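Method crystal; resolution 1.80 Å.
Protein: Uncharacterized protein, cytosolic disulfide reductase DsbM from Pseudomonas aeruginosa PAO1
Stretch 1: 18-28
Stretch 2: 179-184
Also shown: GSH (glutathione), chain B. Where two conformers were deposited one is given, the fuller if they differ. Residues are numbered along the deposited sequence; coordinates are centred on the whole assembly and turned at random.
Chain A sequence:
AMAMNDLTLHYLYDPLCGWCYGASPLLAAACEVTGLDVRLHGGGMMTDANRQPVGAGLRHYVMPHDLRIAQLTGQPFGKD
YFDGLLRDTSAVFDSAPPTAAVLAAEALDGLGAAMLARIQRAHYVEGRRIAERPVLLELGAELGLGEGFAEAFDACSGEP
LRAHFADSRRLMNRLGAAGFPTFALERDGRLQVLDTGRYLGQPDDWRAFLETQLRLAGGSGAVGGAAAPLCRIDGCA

Stretch 1 (18-28) GWCYGASPLLA
Stretch 2 179-184: GFPTFA

Residues 18-22 form a helix, with phi/psi from -60/-37 at Gly-18 to -62/-28 at Gly-22. Ala-23 breaks it at -93/3. A second helical run, 24-28, continues beyond the stretch. Gly-22 N hydrogen-bonds to Gly-18 O at 2.9 Å, and Leu-27 N to Ala-23 O at 3.1 Å. In the other stretch, Phe-180 (-122/150; chi1 -31°, between wells; chi2 96°) leads through a cis peptide bond into Pro-181 (-75/149, C-gamma endo). An extended strand follows from Thr-182. Thr-182 OG1 donates to Gly-179 O at 2.6 Å. Cys-20 CA and Pro-181 CA lie 5.1 Å apart; Leu-27 CA and Phe-183 CA, 9.4 Å. From these pairs the stretches advance in broadly the same direction.

No hydrogen bond crosses between the stretches. The contact is apolar packing that buries 294 Å² in total. Pro-181 is buried, with 62 Å² covered by the first stretch; its CA-to-CB bond points toward it. Its CD lies 3.5 Å from Trp-19 CB, and its CG lies 4.2 Å from Ala-23 CB. The small methyl of Ala-23 also meets the Phe-183 ring edge, with CB 4.5 Å from CE2. Cys-20 (chi1 m) places SG 3.5 Å from Phe-180 CB and 4.1 Å from Pro-181 CB. Phe-183 (chi1 m, chi2 -82°) reaches toward the second helical run. Its CZ is 4.4 Å from both Leu-26 CB and Leu-27 N. Leu-26 (m,t) and Leu-27 (t,p) suit burial here, having no polar side-chain atoms.

Trp-19 (chi1 m, chi2 110°) turns its indole away from the other stretch. GSH CA1 covers one indole face, 3.6 Å from Trp-19 CG. Glutathione also pairs with the Phe-180 backbone: Phe-180 N donates to GSH O2 at 3.2 Å, and GSH N2 donates to Phe-180 O at 2.6 Å. Gly-179 suits this site, because a CB there would clash with GSH O2.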

ATOM      1  N   GLY A  18      -7.725  -0.273  -4.252  1.00 15.77           N
ATOM      2  CA  GLY A  18      -7.603   0.788  -5.240  1.00 13.97           C
ATOM      3  C   GLY A  18      -7.503   2.166  -4.614  1.00 12.26           C
ATOM      4  O   GLY A  18      -6.768   3.030  -5.099  1.00 13.07           O
ATOM      5  N   TRP A  19      -8.238   2.393  -3.525  1.00 12.65           N
ATOM      6  CA  TRP A  19      -8.188   3.702  -2.888  1.00 15.34           C
ATOM      7  C   TRP A  19      -6.847   3.947  -2.210  1.00 13.02           C
ATOM      8  O   TRP A  19      -6.422   5.101  -2.089  1.00 11.77           O
ATOM      9  CB  TRP A  19      -9.342   3.849  -1.900  1.00 12.90           C
ATOM     10  CG  TRP A  19     -10.624   4.160  -2.594  1.00 19.39           C
ATOM     11  CD1 TRP A  19     -11.706   3.341  -2.729  1.00 23.94           C
ATOM     12  CD2 TRP A  19     -10.948   5.375  -3.279  1.00 25.42           C
ATOM     13  NE1 TRP A  19     -12.691   3.977  -3.447  1.00 31.88           N
ATOM     14  CE2 TRP A  19     -12.249   5.227  -3.796  1.00 32.89           C
ATOM     15  CE3 TRP A  19     -10.265   6.575  -3.500  1.00 24.26           C
ATOM     16  CZ2 TRP A  19     -12.883   6.235  -4.519  1.00 33.72           C
ATOM     17  CZ3 TRP A  19     -10.896   7.575  -4.221  1.00 26.60           C
ATOM     18  CH2 TRP A  19     -12.191   7.398  -4.721  1.00 30.20           C
ATOM     19  N   CYS A  20      -6.162   2.889  -1.768  1.00  9.65           N
ATOM     20  CA  CYS A  20      -4.801   3.069  -1.273  1.00  9.93           C
ATOM     21  C   CYS A  20      -3.878   3.538  -2.388  1.00 10.04           C
ATOM     22  O   CYS A  20      -3.028   4.409  -2.174  1.00  9.62           O
ATOM     23  CB  CYS A  20      -4.282   1.776  -0.650  1.00 10.01           C
ATOM     24  SG  CYS A  20      -5.043   1.404   0.941  1.00 14.32           S
ATOM     25  N   TYR A  21      -4.042   2.980  -3.590  1.00  8.20           N
ATOM     26  CA  TYR A  21      -3.294   3.470  -4.741  1.00  9.94           C
ATOM     27  C   TYR A  21      -3.658   4.918  -5.046  1.00 11.13           C
ATOM     28  O   TYR A  21      -2.789   5.726  -5.394  1.00  8.93           O
ATOM     29  CB  TYR A  21      -3.557   2.572  -5.949  1.00 11.96           C
ATOM     30  CG  TYR A  21      -2.863   3.010  -7.219  1.00 13.60           C
ATOM     31  CD1 TYR A  21      -1.484   3.169  -7.263  1.00  9.07           C
ATOM     32  CD2 TYR A  21      -3.587   3.243  -8.381  1.00  9.96           C
ATOM     33  CE1 TYR A  21      -0.847   3.561  -8.427  1.00  9.80           C
ATOM     34  CE2 TYR A  21      -2.960   3.634  -9.549  1.00 13.09           C
ATOM     35  CZ  TYR A  21      -1.590   3.792  -9.566  1.00 12.79           C
ATOM     36  OH  TYR A  21      -0.964   4.180 -10.730  1.00 12.69           O
ATOM     37  N   GLY A  22      -4.939   5.269  -4.905  1.00 10.80           N
ATOM     38  CA  GLY A  22      -5.333   6.658  -5.049  1.00 11.89           C
ATOM     39  C   GLY A  22      -4.679   7.565  -4.026  1.00 12.10           C
ATOM     40  O   GLY A  22      -4.468   8.751  -4.288  1.00 15.18           O
ATOM     41  N   ALA A  23      -4.335   7.023  -2.859  1.00 11.38           N
ATOM     42  CA  ALA A  23      -3.673   7.782  -1.809  1.00 10.30           C
ATOM     43  C   ALA A  23      -2.154   7.675  -1.861  1.00  9.99           C
ATOM     44  O   ALA A  23      -1.481   8.219  -0.982  1.00 10.22           O
ATOM     45  CB  ALA A  23      -4.166   7.323  -0.434  1.00 10.91           C
ATOM     46  N   SER A  24      -1.592   6.985  -2.854  1.00 11.89           N
ATOM     47  CA  SER A  24      -0.140   6.888  -2.943  0.55 11.37           C
ATOM     48  C   SER A  24       0.546   8.254  -2.959  1.00 11.82           C
ATOM     49  O   SER A  24       1.602   8.384  -2.316  1.00 13.56           O
ATOM     50  CB  SER A  24       0.250   6.066  -4.179  0.55  9.36           C
ATOM     51  OG  SER A  24       1.637   5.748  -4.162  0.55 14.60           O
ATOM     52  N   PRO A  25       0.031   9.284  -3.637  1.00 12.02           N
ATOM     53  CA  PRO A  25       0.697  10.594  -3.529  1.00 11.81           C
ATOM     54  C   PRO A  25       0.649  11.172  -2.126  1.00 11.79           C
ATOM     55  O   PRO A  25       1.532  11.960  -1.761  1.00 13.43           O
ATOM     56  CB  PRO A  25      -0.064  11.471  -4.539  1.00 15.08           C
ATOM     57  CG  PRO A  25      -0.790  10.527  -5.416  1.00 16.38           C
ATOM     58  CD  PRO A  25      -1.100   9.341  -4.581  1.00 14.32           C
ATOM     59  N   LEU A  26      -0.350  10.801  -1.320  1.00 10.63           N
ATOM     60  CA  LEU A  26      -0.401  11.287   0.054  1.00 12.40           C
ATOM     61  C   LEU A  26       0.675  10.633   0.914  1.00 10.60           C
ATOM     62  O   LEU A  26       1.288  11.292   1.761  1.00 11.61           O
ATOM     63  CB  LEU A  26      -1.783  11.034   0.653  1.00 13.43           C
ATOM     64  CG  LEU A  26      -2.975  11.580  -0.132  1.00 13.98           C
ATOM     65  CD1 LEU A  26      -4.251  11.453   0.686  1.00 12.65           C
ATOM     66  CD2 LEU A  26      -2.738  13.024  -0.544  1.00 12.38           C
ATOM     67  N   LEU A  27       0.907   9.332   0.723  1.00 14.19           N
ATOM     68  CA  LEU A  27       2.002   8.680   1.435  1.00 15.39           C
ATOM     69  C   LEU A  27       3.349   9.243   0.999  1.00 13.63           C
ATOM     70  O   LEU A  27       4.236   9.465   1.832  1.00 14.48           O
ATOM     71  CB  LEU A  27       1.953   7.168   1.212  1.00 10.26           C
ATOM     72  CG  LEU A  27       3.076   6.364   1.870  1.00 13.82           C
ATOM     73  CD1 LEU A  27       3.081   6.587   3.378  1.00 13.79           C
ATOM     74  CD2 LEU A  27       2.931   4.886   1.544  1.00 16.43           C
ATOM     75  N   ALA A  28       3.520   9.487  -0.304  1.00 13.08           N
ATOM     76  CA  ALA A  28       4.776  10.050  -0.788  1.00 16.99           C
ATOM     77  C   ALA A  28       5.005  11.445  -0.221  1.00 18.33           C
ATOM     78  O   ALA A  28       6.120  11.778   0.198  1.00 17.88           O
ATOM     79  CB  ALA A  28       4.786  10.081  -2.316  1.00 17.76           C
ATOM     80  N   GLY A 179     -11.938   0.364   7.004  1.00 28.77           N
ATOM     81  CA  GLY A 179     -11.109  -0.135   5.925  1.00 21.19           C
ATOM     82  C   GLY A 179      -9.924   0.736   5.569  1.00 16.76           C
ATOM     83  O   GLY A 179      -9.389   1.464   6.413  1.00 17.09           O
ATOM     84  N   PHE A 180      -9.511   0.662   4.309  1.00 14.24           N
ATOM     85  CA  PHE A 180      -8.318   1.346   3.829  1.00 14.50           C
ATOM     86  C   PHE A 180      -8.674   2.284   2.681  1.00 14.24           C
ATOM     87  O   PHE A 180      -9.598   2.003   1.923  1.00 15.06           O
ATOM     88  CB  PHE A 180      -7.276   0.332   3.362  1.00 16.02           C
ATOM     89  CG  PHE A 180      -7.323  -0.967   4.104  1.00 20.06           C
ATOM     90  CD1 PHE A 180      -8.023  -2.043   3.588  1.00 19.72           C
ATOM     91  CD2 PHE A 180      -6.669  -1.115   5.313  1.00 20.57           C
ATOM     92  CE1 PHE A 180      -8.075  -3.238   4.265  1.00 20.59           C
ATOM     93  CE2 PHE A 180      -6.715  -2.315   5.994  1.00 18.76           C
ATOM     94  CZ  PHE A 180      -7.421  -3.376   5.470  1.00 18.71           C
ATOM     95  N   PRO A 181      -7.934   3.391   2.533  1.00 14.50           N
ATOM     96  CA  PRO A 181      -6.822   3.874   3.357  1.00 12.75           C
ATOM     97  C   PRO A 181      -7.293   4.462   4.679  1.00 15.01           C
ATOM     98  O   PRO A 181      -8.390   5.010   4.733  1.00 17.84           O
ATOM     99  CB  PRO A 181      -6.196   4.973   2.496  1.00 14.76           C
ATOM    100  CG  PRO A 181      -7.284   5.410   1.596  1.00 13.49           C
ATOM    101  CD  PRO A 181      -8.117   4.207   1.326  1.00 14.17           C
ATOM    102  N   THR A 182      -6.474   4.354   5.723  1.00 11.85           N
ATOM    103  CA  THR A 182      -6.736   5.030   6.989  1.00 14.22           C
ATOM    104  C   THR A 182      -5.431   5.613   7.504  1.00 14.93           C
ATOM    105  O   THR A 182      -4.439   4.890   7.639  1.00 10.82           O
ATOM    106  CB  THR A 182      -7.347   4.079   8.025  1.00 14.47           C
ATOM    107  OG1 THR A 182      -8.634   3.630   7.576  1.00 16.94           O
ATOM    108  CG2 THR A 182      -7.504   4.779   9.368  1.00 16.99           C
ATOM    109  N   PHE A 183      -5.430   6.916   7.773  1.00 10.78           N
ATOM    110  CA  PHE A 183      -4.288   7.613   8.348  1.00 14.03           C
ATOM    111  C   PHE A 183      -4.621   8.054   9.766  1.00 14.18           C
ATOM    112  O   PHE A 183      -5.705   8.589  10.020  1.00 15.64           O
ATOM    113  CB  PHE A 183      -3.902   8.842   7.518  1.00 11.84           C
ATOM    114  CG  PHE A 183      -3.192   8.521   6.233  1.00 11.65           C
ATOM    115  CD1 PHE A 183      -1.834   8.251   6.227  1.00 14.59           C
ATOM    116  CD2 PHE A 183      -3.875   8.520   5.028  1.00 17.17           C
ATOM    117  CE1 PHE A 183      -1.171   7.971   5.044  1.00 19.13           C
ATOM    118  CE2 PHE A 183      -3.216   8.241   3.839  1.00 14.13           C
ATOM    119  CZ  PHE A 183      -1.863   7.966   3.850  1.00 15.04           C
ATOM    120  N   ALA A 184      -3.683   7.843  10.685  1.00 12.38           N
ATOM    121  CA  ALA A 184      -3.869   8.258  12.069  1.00 14.66           C
ATOM    122  C   ALA A 184      -2.587   8.903  12.571  1.00 18.43           C
ATOM    123  O   ALA A 184      -1.498   8.357  12.377  1.00 18.01           O
ATOM    124  CB  ALA A 184      -4.258   7.075  12.963  1.00 14.52           C
TER
HETATM  125  N1  GSH B 301     -11.593   5.935   0.794  1.00 32.11           N
HETATM  126  CA1 GSH B 301     -12.734   5.633  -0.053  1.00 34.30           C
HETATM  127  C1  GSH B 301     -13.757   6.763   0.031  1.00 43.77           C
HETATM  128  O11 GSH B 301     -14.986   6.493   0.091  1.00 46.49           O
HETATM  129  O12 GSH B 301     -13.373   7.963   0.043  1.00 48.65           O
HETATM  130  CB1 GSH B 301     -13.374   4.326   0.408  1.00 29.61           C
HETATM  131  CG1 GSH B 301     -12.278   3.401   0.927  1.00 33.43           C
HETATM  132  CD1 GSH B 301     -12.659   1.943   0.686  1.00 32.10           C
HETATM  133  OE1 GSH B 301     -13.784   1.650   0.449  1.00 34.75           O
HETATM  134  N2  GSH B 301     -11.635   0.917   0.745  1.00 26.75           N
HETATM  135  CA2 GSH B 301     -11.984  -0.473   0.524  1.00 25.77           C
HETATM  136  C2  GSH B 301     -12.410  -1.067   1.867  1.00 27.11           C
HETATM  137  O2  GSH B 301     -11.638  -1.114   2.768  1.00 21.67           O
HETATM  138  CB2 GSH B 301     -10.778  -1.238  -0.025  1.00 28.35           C
HETATM  139  SG2 GSH B 301      -9.967  -0.324  -1.375  1.00 33.81           S
HETATM  140  N3  GSH B 301     -13.763  -1.562   2.048  1.00 35.66           N
HETATM  141  CA3 GSH B 301     -14.173  -2.119   3.325  1.00 39.97           C
HETATM  142  C3  GSH B 301     -13.404  -3.408   3.600  1.00 44.37           C
HETATM  143  O31 GSH B 301     -12.861  -3.589   4.722  1.00 49.23           O
HETATM  144  O32 GSH B 301     -13.315  -4.288   2.705  1.00 46.51           O